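Glycosyl hydrolase, BNR repeat (Ralstonia eutropha, PDB 3B7F) is of unknown specific function but is probably a glycosyl hydrolase, built as a seven-bladed beta-propeller with BNR repeats. Local coordinates at residues P81-S86 and A148-V153; P244-Q249 and I255-R260; V356-T361 and E373-I378. All coordinates share one frame; numbering follows the deposited sequence.

Contact 1: P81-S86 and A148-V153; sequences PTVFRS and ASWEPV. With EDO (1,2-ethanediol), chain Q.
A148 and R85 meet where the methyl group of the alanine comes over one face of the guanidinium. A148 CB sits 3.6 Å from R85 CZ, displaced from the centre of the flat group toward its rim, while A148 CA approaches R85 NE at 3.5 Å. A bend at chi3 (85°) helps to turn the guanidinium against the alanine. This is van der Waals contact, with no hydrogen bond joining 81-86 to 148-153. Deeper in, the V83 side chain crosses the indole of W150 at about a right angle: V83 CG2 lies 3.9 Å from W150 NE1 and 4.1 Å from W150 CE2, approaching the ring obliquely. L71, on the strand beside 81-86, touches V83, R85 and W150 alike. W150 NE1 makes a weak hydrogen bond to G147 O, and A133 and W131 of its own blade also pack against the indole. Beside the turn, a 1,2-ethanediol, probably from the crystallisation liquor, donates from O1 to S149 O at 3.0 Å. S143, D145, G147 and W150 follow the Asp-box pattern of BNR repeats; the turn carries its tryptophan from one propeller blade onto the third strand of the preceding blade.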
loop_
_atom_site.group_PDB
_atom_site.type_symbol
_atom_site.label_atom_id
_atom_site.label_comp_id
_atom_site.label_asym_id
_atom_site.label_seq_id
_atom_site.Cartn_x
_atom_site.Cartn_y
_atom_site.Cartn_z
ATOM N N PRO A 81 -18.344 -3.549 7.742
ATOM C CA PRO A 81 -17.133 -3.746 6.940
ATOM C C PRO A 81 -17.157 -5.083 6.214
ATOM O O PRO A 81 -17.519 -6.077 6.819
ATOM C CB PRO A 81 -16.015 -3.703 7.979
ATOM C CG PRO A 81 -16.649 -4.170 9.221
ATOM C CD PRO A 81 -18.080 -3.737 9.176
ATOM N N THR A 82 -16.789 -5.092 4.932
ATOM C CA THR A 82 -16.776 -6.299 4.112
ATOM C C THR A 82 -15.765 -6.235 2.975
ATOM O O THR A 82 -15.041 -5.240 2.812
ATOM C CB THR A 82 -18.206 -6.580 3.498
ATOM O OG1 THR A 82 -18.245 -7.891 2.930
ATOM C CG2 THR A 82 -18.609 -5.557 2.425
ATOM N N VAL A 83 -15.712 -7.330 2.211
ATOM C CA VAL A 83 -14.940 -7.441 0.989
ATOM C C VAL A 83 -15.902 -7.848 -0.132
ATOM O O VAL A 83 -16.634 -8.838 -0.006
ATOM C CB VAL A 83 -13.789 -8.475 1.094
ATOM C CG1 VAL A 83 -13.000 -8.510 -0.203
ATOM C CG2 VAL A 83 -12.849 -8.148 2.263
ATOM N N PHE A 84 -15.943 -7.062 -1.200
ATOM C CA PHE A 84 -16.714 -7.429 -2.395
ATOM C C PHE A 84 -15.766 -8.144 -3.356
ATOM O O PHE A 84 -14.577 -7.816 -3.401
ATOM C CB PHE A 84 -17.327 -6.219 -3.091
ATOM C CG PHE A 84 -18.401 -5.532 -2.296
ATOM C CD1 PHE A 84 -19.704 -6.018 -2.314
ATOM C CD2 PHE A 84 -18.112 -4.380 -1.548
ATOM C CE1 PHE A 84 -20.714 -5.376 -1.593
ATOM C CE2 PHE A 84 -19.104 -3.740 -0.830
ATOM C CZ PHE A 84 -20.414 -4.242 -0.842
ATOM N N ARG A 85 -16.278 -9.133 -4.084
ATOM C CA ARG A 85 -15.477 -9.885 -5.043
ATOM C C ARG A 85 -16.119 -9.808 -6.421
ATOM O O ARG A 85 -17.339 -9.739 -6.543
ATOM C CB ARG A 85 -15.314 -11.358 -4.607
ATOM C CG ARG A 85 -16.385 -12.353 -5.098
ATOM C CD ARG A 85 -16.345 -13.715 -4.363
ATOM N NE ARG A 85 -17.119 -13.570 -3.147
ATOM C CZ ARG A 85 -18.358 -14.014 -2.910
ATOM N NH1 ARG A 85 -19.053 -14.774 -3.767
ATOM N NH2 ARG A 85 -18.902 -13.722 -1.732
ATOM N N SER A 86 -15.281 -9.841 -7.443
ATOM C CA SER A 86 -15.717 -9.882 -8.830
ATOM C C SER A 86 -14.927 -10.959 -9.531
ATOM O O SER A 86 -13.732 -11.075 -9.272
ATOM C CB SER A 86 -15.441 -8.572 -9.527
ATOM O OG SER A 86 -15.880 -8.645 -10.857
ATOM N N ALA A 148 -14.404 -15.001 -0.679
ATOM C CA ALA A 148 -15.807 -15.175 -0.286
ATOM C C ALA A 148 -15.931 -15.243 1.236
ATOM O O ALA A 148 -16.811 -14.594 1.809
ATOM C CB ALA A 148 -16.430 -16.420 -0.957
ATOM N N SER A 149 -15.035 -16.008 1.867
ATOM C CA SER A 149 -15.017 -16.220 3.314
ATOM C C SER A 149 -13.616 -15.980 3.844
ATOM O O SER A 149 -12.624 -16.297 3.182
ATOM C CB SER A 149 -15.494 -17.634 3.688
ATOM O OG SER A 149 -14.646 -18.622 3.144
ATOM N N TRP A 150 -13.558 -15.413 5.042
ATOM C CA TRP A 150 -12.327 -15.044 5.698
ATOM C C TRP A 150 -12.289 -15.610 7.100
ATOM O O TRP A 150 -13.327 -15.648 7.760
ATOM C CB TRP A 150 -12.251 -13.523 5.770
ATOM C CG TRP A 150 -12.155 -12.884 4.404
ATOM C CD1 TRP A 150 -13.190 -12.541 3.572
ATOM C CD2 TRP A 150 -10.958 -12.531 3.720
ATOM N NE1 TRP A 150 -12.706 -12.005 2.418
ATOM C CE2 TRP A 150 -11.338 -12.003 2.469
ATOM C CE3 TRP A 150 -9.591 -12.647 4.025
ATOM C CZ2 TRP A 150 -10.412 -11.556 1.542
ATOM C CZ3 TRP A 150 -8.672 -12.234 3.103
ATOM C CH2 TRP A 150 -9.084 -11.682 1.872
ATOM N N GLU A 151 -11.104 -16.053 7.537
ATOM C CA GLU A 151 -10.890 -16.529 8.897
ATOM C C GLU A 151 -9.660 -15.786 9.461
ATOM O O GLU A 151 -8.774 -15.380 8.686
ATOM C CB GLU A 151 -10.647 -18.045 8.917
ATOM C CG GLU A 151 -9.238 -18.448 8.432
ATOM C CD GLU A 151 -9.049 -19.925 8.131
ATOM O OE1 GLU A 151 -9.860 -20.768 8.615
ATOM O OE2 GLU A 151 -8.062 -20.211 7.392
ATOM N N PRO A 152 -9.594 -15.598 10.794
ATOM C CA PRO A 152 -8.388 -15.004 11.368
ATOM C C PRO A 152 -7.117 -15.840 11.161
ATOM O O PRO A 152 -7.205 -17.060 11.111
ATOM C CB PRO A 152 -8.689 -14.952 12.868
ATOM C CG PRO A 152 -10.063 -15.365 13.064
ATOM C CD PRO A 152 -10.621 -15.890 11.808
ATOM N N VAL A 153 -5.965 -15.192 10.967
ATOM C CA VAL A 153 -4.687 -15.912 10.976
ATOM C C VAL A 153 -4.362 -15.878 12.465
ATOM O O VAL A 153 -3.790 -14.900 12.959
ATOM C CB VAL A 153 -3.583 -15.289 10.105
ATOM C CG1 VAL A 153 -2.234 -16.018 10.316
ATOM C CG2 VAL A 153 -3.999 -15.313 8.642
HETATM C C1 EDO Q . -11.899 -19.288 4.311
HETATM O O1 EDO Q . -11.586 -19.074 2.924
HETATM C C2 EDO Q . -10.662 -19.593 5.137
HETATM O O2 EDO Q . -9.844 -20.563 4.469
#

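Contact 2: P244-Q249 and I255-R260; sequences PDILYQ and IYRMDR. With EDO (1,2-ethanediol), chain J; EDO (1,2-ethanediol), chain S.
Y248 and R257 face each other as a non-hydrogen-bonded antiparallel pair, with the arginine running over one face of the tyrosine ring. R257 CG lies 3.9 Å from the ring centroid, a CH-pi contact, and the extended chain (chi1 -176°, CG anti to the backbone N) carries R257 NE on to Y248 OH at 3.4 Å. That bond is weak and bent, 141° at the hydrogen, though the oxygen lies near the guanidinium plane. I246, next along this face, sets CG2 over the guanidinium, 3.6 Å from R257 NE, and brings CD1 up to D259 OD2 at 3.6 Å. O1 of a 1,2-ethanediol, probably from the crystallisation liquor, accepts from R257 NH2 (3.2 Å) and donates to D259 OD2. On the opposite face Q249 and Y256 lie side by side, Q249 CG 3.9 Å from Y256 CB, beside L247 and the selenomethionine M258. The ladder between the strands pairs L247 with M258 and Q249 with Y256 through two backbone bonds each; beyond it R260 N donates to D245 O at 2.7 Å. Further out, Y248 OH is hydrogen-bonded to P290 O, and W265 of the next strand packs on L247, Q249, Y256 and M258. R261 forms salt bridges with both D245 and D259, whose nearest carboxylate oxygens, D245 OD2 and D259 OD1, stay 5.1 Å apart. In this hairpin of a blade's two middle strands, main-chain bonds therefore fix the register, and R261 probably offsets the aspartates' like charges.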
loop_
_atom_site.group_PDB
_atom_site.type_symbol
_atom_site.label_atom_id
_atom_site.label_comp_id
_atom_site.label_asym_id
_atom_site.label_seq_id
_atom_site.Cartn_x
_atom_site.Cartn_y
_atom_site.Cartn_z
ATOM N N PRO A 244 13.654 -10.337 -4.318
ATOM C CA PRO A 244 12.845 -10.418 -3.062
ATOM C C PRO A 244 13.593 -10.326 -1.704
ATOM O O PRO A 244 12.938 -10.172 -0.670
ATOM C CB PRO A 244 12.013 -11.706 -3.239
ATOM C CG PRO A 244 12.688 -12.479 -4.380
ATOM C CD PRO A 244 13.502 -11.532 -5.177
ATOM N N ASP A 245 14.927 -10.396 -1.708
ATOM C CA ASP A 245 15.712 -10.052 -0.508
ATOM C C ASP A 245 15.651 -8.560 -0.184
ATOM O O ASP A 245 15.865 -8.177 0.973
ATOM C CB ASP A 245 17.186 -10.412 -0.670
ATOM C CG ASP A 245 17.427 -11.911 -0.700
ATOM O OD1 ASP A 245 16.887 -12.645 0.165
ATOM O OD2 ASP A 245 18.188 -12.332 -1.587
ATOM N N ILE A 246 15.361 -7.732 -1.191
ATOM C CA ILE A 246 15.312 -6.275 -1.017
ATOM C C ILE A 246 13.904 -5.775 -0.682
ATOM O O ILE A 246 12.945 -6.031 -1.421
ATOM C CB ILE A 246 15.850 -5.532 -2.274
ATOM C CG1 ILE A 246 17.130 -6.193 -2.815
ATOM C CG2 ILE A 246 16.058 -4.030 -1.974
ATOM C CD1 ILE A 246 18.259 -6.448 -1.777
ATOM N N LEU A 247 13.799 -5.088 0.456
ATOM C CA LEU A 247 12.575 -4.450 0.934
ATOM C C LEU A 247 12.821 -2.945 1.044
ATOM O O LEU A 247 13.930 -2.510 1.362
ATOM C CB LEU A 247 12.125 -4.983 2.305
ATOM C CG LEU A 247 11.393 -6.334 2.371
ATOM C CD1 LEU A 247 12.165 -7.424 1.702
ATOM C CD2 LEU A 247 11.122 -6.699 3.824
ATOM N N TYR A 248 11.802 -2.161 0.717
ATOM C CA TYR A 248 11.850 -0.709 0.888
ATOM C C TYR A 248 10.666 -0.308 1.736
ATOM O O TYR A 248 9.635 -0.981 1.727
ATOM C CB TYR A 248 11.826 0.040 -0.432
ATOM C CG TYR A 248 13.092 -0.073 -1.284
ATOM C CD1 TYR A 248 13.237 -1.098 -2.210
ATOM C CD2 TYR A 248 14.101 0.895 -1.213
ATOM C CE1 TYR A 248 14.364 -1.179 -3.021
ATOM C CE2 TYR A 248 15.221 0.832 -2.037
ATOM C CZ TYR A 248 15.349 -0.221 -2.934
ATOM O OH TYR A 248 16.454 -0.331 -3.755
ATOM N N GLN A 249 10.831 0.732 2.551
ATOM C CA GLN A 249 9.672 1.263 3.258
ATOM C C GLN A 249 9.692 2.775 3.384
ATOM O O GLN A 249 10.758 3.387 3.464
ATOM C CB GLN A 249 9.472 0.626 4.657
ATOM C CG GLN A 249 10.562 0.907 5.691
ATOM C CD GLN A 249 10.086 0.740 7.109
ATOM O OE1 GLN A 249 9.157 1.414 7.522
ATOM N NE2 GLN A 249 10.746 -0.132 7.881
ATOM N N ILE A 255 12.699 7.089 4.898
ATOM C CA ILE A 255 12.702 6.138 3.793
ATOM C C ILE A 255 13.848 5.193 4.117
ATOM O O ILE A 255 14.956 5.657 4.405
ATOM C CB ILE A 255 12.936 6.768 2.410
ATOM C CG1 ILE A 255 11.929 7.903 2.134
ATOM C CG2 ILE A 255 12.872 5.664 1.325
ATOM C CD1 ILE A 255 12.358 8.855 0.974
ATOM N N TYR A 256 13.571 3.893 4.087
ATOM C CA TYR A 256 14.553 2.884 4.387
ATOM C C TYR A 256 14.610 1.790 3.341
ATOM O O TYR A 256 13.626 1.492 2.690
ATOM C CB TYR A 256 14.241 2.195 5.734
ATOM C CG TYR A 256 14.292 3.101 6.930
ATOM C CD1 TYR A 256 13.182 3.871 7.283
ATOM C CD2 TYR A 256 15.440 3.213 7.697
ATOM C CE1 TYR A 256 13.221 4.733 8.380
ATOM C CE2 TYR A 256 15.489 4.071 8.791
ATOM C CZ TYR A 256 14.366 4.836 9.124
ATOM O OH TYR A 256 14.393 5.695 10.194
ATOM N N ARG A 257 15.781 1.161 3.265
ATOM C CA ARG A 257 16.042 0.013 2.423
ATOM C C ARG A 257 16.655 -1.077 3.312
ATOM O O ARG A 257 17.523 -0.799 4.139
ATOM C CB ARG A 257 17.005 0.359 1.300
ATOM C CG ARG A 257 17.253 -0.784 0.326
ATOM C CD ARG A 257 18.344 -0.437 -0.633
ATOM N NE ARG A 257 18.657 -1.569 -1.516
ATOM C CZ ARG A 257 19.532 -2.542 -1.273
ATOM N NH1 ARG A 257 20.193 -2.636 -0.122
ATOM N NH2 ARG A 257 19.703 -3.480 -2.183
HETATM N N MSE A 258 16.190 -2.305 3.133
HETATM C CA MSE A 258 16.771 -3.467 3.806
HETATM C C MSE A 258 17.078 -4.582 2.810
HETATM O O MSE A 258 16.232 -4.962 2.010
HETATM C CB MSE A 258 15.840 -4.039 4.882
HETATM C CG MSE A 258 16.350 -5.345 5.511
HETATM SE SE MSE A 258 15.212 -6.186 6.783
HETATM C CE MSE A 258 15.420 -5.066 8.284
ATOM N N ASP A 259 18.301 -5.083 2.871
ATOM C CA ASP A 259 18.659 -6.322 2.212
ATOM C C ASP A 259 18.404 -7.315 3.351
ATOM O O ASP A 259 19.090 -7.256 4.375
ATOM C CB ASP A 259 20.112 -6.322 1.761
ATOM C CG ASP A 259 20.472 -7.573 1.026
ATOM O OD1 ASP A 259 19.979 -8.647 1.417
ATOM O OD2 ASP A 259 21.235 -7.470 0.054
ATOM N N ARG A 260 17.431 -8.208 3.184
ATOM C CA ARG A 260 17.062 -9.156 4.251
ATOM C C ARG A 260 18.233 -10.019 4.777
ATOM O O ARG A 260 18.247 -10.393 5.955
ATOM C CB ARG A 260 15.884 -10.040 3.805
ATOM C CG ARG A 260 15.319 -10.981 4.880
ATOM C CD ARG A 260 14.734 -10.235 6.089
ATOM N NE ARG A 260 14.588 -11.149 7.208
ATOM C CZ ARG A 260 15.468 -11.304 8.195
ATOM N NH1 ARG A 260 16.594 -10.623 8.255
ATOM N NH2 ARG A 260 15.212 -12.168 9.148
HETATM C C1 EDO J . 23.346 -4.888 -1.330
HETATM O O1 EDO J . 22.022 -5.446 -1.188
HETATM C C2 EDO J . 23.529 -3.542 -0.596
HETATM O O2 EDO J . 23.158 -3.581 0.804
HETATM C C1 EDO S . 20.207 -11.574 10.373
HETATM O O1 EDO S . 18.833 -11.186 10.459
HETATM C C2 EDO S . 20.658 -11.585 8.922
HETATM O O2 EDO S . 20.345 -12.838 8.288
#

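Contact 3: V356-T361 and E373-I378; sequences VYFGTT and EHWQCI. With EDO (1,2-ethanediol), chain L.
W375 presents one face of its six-membered ring to the edge of F358 in a T-shaped pair, centroids 5.0 Å apart and planes at 61°. The phenylalanine touches with CD2, 3.6 Å from W375 CZ3, and with CE2, 3.8 Å from W375 CE3; its CG stands between the backbone N and the carbonyl carbon (chi1 68°), which brings the end of the ring nearer to the indole. V356 meets the far end of the same six-membered ring: V356 CG1 is 3.7 Å from W375 CH2, and V356 O lies obliquely to the ring, 3.2 Å from W375 CZ3. W375 closes a sequence that, with S368 and D370, matches the Asp-box of BNR repeats, and from just ahead of the outermost strand of its blade it reaches across strand 365-368 to the second strand, 356-359. The pair lies within a larger aromatic and aliphatic cluster: F358 stacks with W366 and meets F296, while V315 of the preceding blade touches both F358 and W375. At the start of the segment, E373 OE1 accepts a hydrogen bond of 2.8 Å from O1 of a 1,2-ethanediol, and E373 OE2 is held by Q328 NE2 of the preceding blade.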
loop_
_atom_site.group_PDB
_atom_site.type_symbol
_atom_site.label_atom_id
_atom_site.label_comp_id
_atom_site.label_asym_id
_atom_site.label_seq_id
_atom_site.Cartn_x
_atom_site.Cartn_y
_atom_site.Cartn_z
ATOM N N VAL A 356 3.861 5.656 -13.723
ATOM C CA VAL A 356 3.671 5.895 -12.290
ATOM C C VAL A 356 2.424 6.787 -12.114
ATOM O O VAL A 356 2.120 7.668 -12.929
ATOM C CB VAL A 356 4.929 6.531 -11.653
ATOM C CG1 VAL A 356 4.790 6.595 -10.121
ATOM C CG2 VAL A 356 6.190 5.760 -12.038
ATOM N N TYR A 357 1.682 6.537 -11.058
ATOM C CA TYR A 357 0.399 7.200 -10.875
ATOM C C TYR A 357 0.189 7.531 -9.444
ATOM O O TYR A 357 0.641 6.806 -8.580
ATOM C CB TYR A 357 -0.724 6.218 -11.286
ATOM C CG TYR A 357 -0.519 5.582 -12.645
ATOM C CD1 TYR A 357 -0.996 6.198 -13.802
ATOM C CD2 TYR A 357 0.206 4.387 -12.790
ATOM C CE1 TYR A 357 -0.766 5.640 -15.075
ATOM C CE2 TYR A 357 0.436 3.847 -14.043
ATOM C CZ TYR A 357 -0.073 4.467 -15.185
ATOM O OH TYR A 357 0.137 3.926 -16.451
ATOM N N PHE A 358 -0.514 8.620 -9.165
ATOM C CA PHE A 358 -0.908 8.888 -7.782
ATOM C C PHE A 358 -2.254 9.595 -7.675
ATOM O O PHE A 358 -2.663 10.298 -8.597
ATOM C CB PHE A 358 0.195 9.595 -6.968
ATOM C CG PHE A 358 0.495 11.035 -7.384
ATOM C CD1 PHE A 358 -0.235 12.098 -6.873
ATOM C CD2 PHE A 358 1.564 11.313 -8.220
ATOM C CE1 PHE A 358 0.054 13.410 -7.218
ATOM C CE2 PHE A 358 1.842 12.639 -8.605
ATOM C CZ PHE A 358 1.094 13.677 -8.084
ATOM N N GLY A 359 -2.907 9.408 -6.527
ATOM C CA GLY A 359 -4.220 9.990 -6.243
ATOM C C GLY A 359 -4.131 10.815 -4.995
ATOM O O GLY A 359 -3.567 10.379 -4.005
ATOM N N THR A 360 -4.747 11.990 -5.025
ATOM C CA THR A 360 -4.687 12.919 -3.917
ATOM C C THR A 360 -6.003 12.932 -3.123
ATOM O O THR A 360 -7.037 12.501 -3.610
ATOM C CB THR A 360 -4.370 14.334 -4.395
ATOM O OG1 THR A 360 -5.500 14.857 -5.069
ATOM C CG2 THR A 360 -3.133 14.374 -5.333
ATOM N N THR A 361 -5.935 13.431 -1.882
ATOM C CA THR A 361 -7.115 13.566 -1.037
ATOM C C THR A 361 -8.058 14.642 -1.624
ATOM O O THR A 361 -9.228 14.663 -1.304
ATOM C CB THR A 361 -6.735 13.900 0.392
ATOM O OG1 THR A 361 -6.032 15.157 0.420
ATOM C CG2 THR A 361 -5.885 12.727 1.012
ATOM N N GLU A 373 8.934 11.290 -14.943
ATOM C CA GLU A 373 9.519 12.518 -15.471
ATOM C C GLU A 373 8.477 13.587 -15.844
ATOM O O GLU A 373 8.727 14.754 -15.644
ATOM C CB GLU A 373 10.434 12.201 -16.657
ATOM C CG GLU A 373 11.675 11.398 -16.258
ATOM C CD GLU A 373 12.620 12.182 -15.337
ATOM O OE1 GLU A 373 12.957 13.339 -15.700
ATOM O OE2 GLU A 373 13.036 11.627 -14.280
ATOM N N HIS A 374 7.343 13.183 -16.411
ATOM C CA HIS A 374 6.246 14.112 -16.738
ATOM C C HIS A 374 4.961 13.570 -16.158
ATOM O O HIS A 374 4.773 12.357 -16.090
ATOM C CB HIS A 374 6.120 14.323 -18.239
ATOM C CG HIS A 374 7.340 14.926 -18.861
ATOM N ND1 HIS A 374 8.442 14.174 -19.214
ATOM C CD2 HIS A 374 7.626 16.200 -19.209
ATOM C CE1 HIS A 374 9.364 14.967 -19.730
ATOM N NE2 HIS A 374 8.893 16.202 -19.742
ATOM N N TRP A 375 4.101 14.488 -15.709
ATOM C CA TRP A 375 2.832 14.185 -15.077
ATOM C C TRP A 375 1.721 14.883 -15.843
ATOM O O TRP A 375 1.920 15.960 -16.372
ATOM C CB TRP A 375 2.837 14.637 -13.593
ATOM C CG TRP A 375 3.850 13.899 -12.800
ATOM C CD1 TRP A 375 5.121 14.296 -12.511
ATOM C CD2 TRP A 375 3.687 12.600 -12.214
ATOM N NE1 TRP A 375 5.755 13.328 -11.760
ATOM C CE2 TRP A 375 4.893 12.278 -11.564
ATOM C CE3 TRP A 375 2.637 11.682 -12.182
ATOM C CZ2 TRP A 375 5.090 11.058 -10.912
ATOM C CZ3 TRP A 375 2.827 10.476 -11.519
ATOM C CH2 TRP A 375 4.049 10.174 -10.905
ATOM N N GLN A 376 0.561 14.247 -15.873
ATOM C CA GLN A 376 -0.646 14.752 -16.500
ATOM C C GLN A 376 -1.795 14.391 -15.573
ATOM O O GLN A 376 -1.908 13.249 -15.130
ATOM C CB GLN A 376 -0.836 14.084 -17.858
ATOM C CG GLN A 376 -2.082 14.465 -18.670
ATOM C CD GLN A 376 -2.030 15.852 -19.331
ATOM O OE1 GLN A 376 -1.008 16.246 -19.927
ATOM N NE2 GLN A 376 -3.168 16.578 -19.272
ATOM N N CYS A 377 -2.642 15.357 -15.254
ATOM C CA CYS A 377 -3.840 15.067 -14.499
ATOM C C CYS A 377 -4.864 14.391 -15.440
ATOM O O CYS A 377 -5.369 15.011 -16.355
ATOM C CB CYS A 377 -4.426 16.338 -13.877
ATOM S SG CYS A 377 -5.829 15.941 -12.801
ATOM N N ILE A 378 -5.158 13.128 -15.191
ATOM C CA ILE A 378 -6.105 12.331 -15.998
ATOM C C ILE A 378 -7.506 12.198 -15.359
ATOM O O ILE A 378 -8.398 11.641 -15.961
ATOM C CB ILE A 378 -5.514 10.949 -16.359
ATOM C CG1 ILE A 378 -5.199 10.099 -15.109
ATOM C CG2 ILE A 378 -4.233 11.137 -17.245
ATOM C CD1 ILE A 378 -4.886 8.672 -15.411
HETATM C C1 EDO L . 13.690 14.794 -19.032
HETATM O O1 EDO L . 12.579 14.356 -18.266
HETATM C C2 EDO L . 13.450 16.250 -19.389
HETATM O O2 EDO L . 14.686 16.876 -19.742
#

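How the contacts relate
The three contacts sit on different parts of the propeller, with centres 25 to 30 Å apart; contacts 2 and 3 are buried, contact 1 partly so. Contact 2 joins neighbouring strands of one blade and is the only one built on backbone hydrogen bonds; it also buries the most surface, 550 Å². Contacts 1 and 3 lack cross-segment hydrogen bonds, and each includes the tryptophan ending an Asp-box pattern. In contact 1 that tryptophan meets a valine of the preceding blade, and the site extends outward to an arginine. In contact 3 its partners across the segments belong to its own blade, though V315 of the preceding blade also touches it, and the chemistry is largely aromatic.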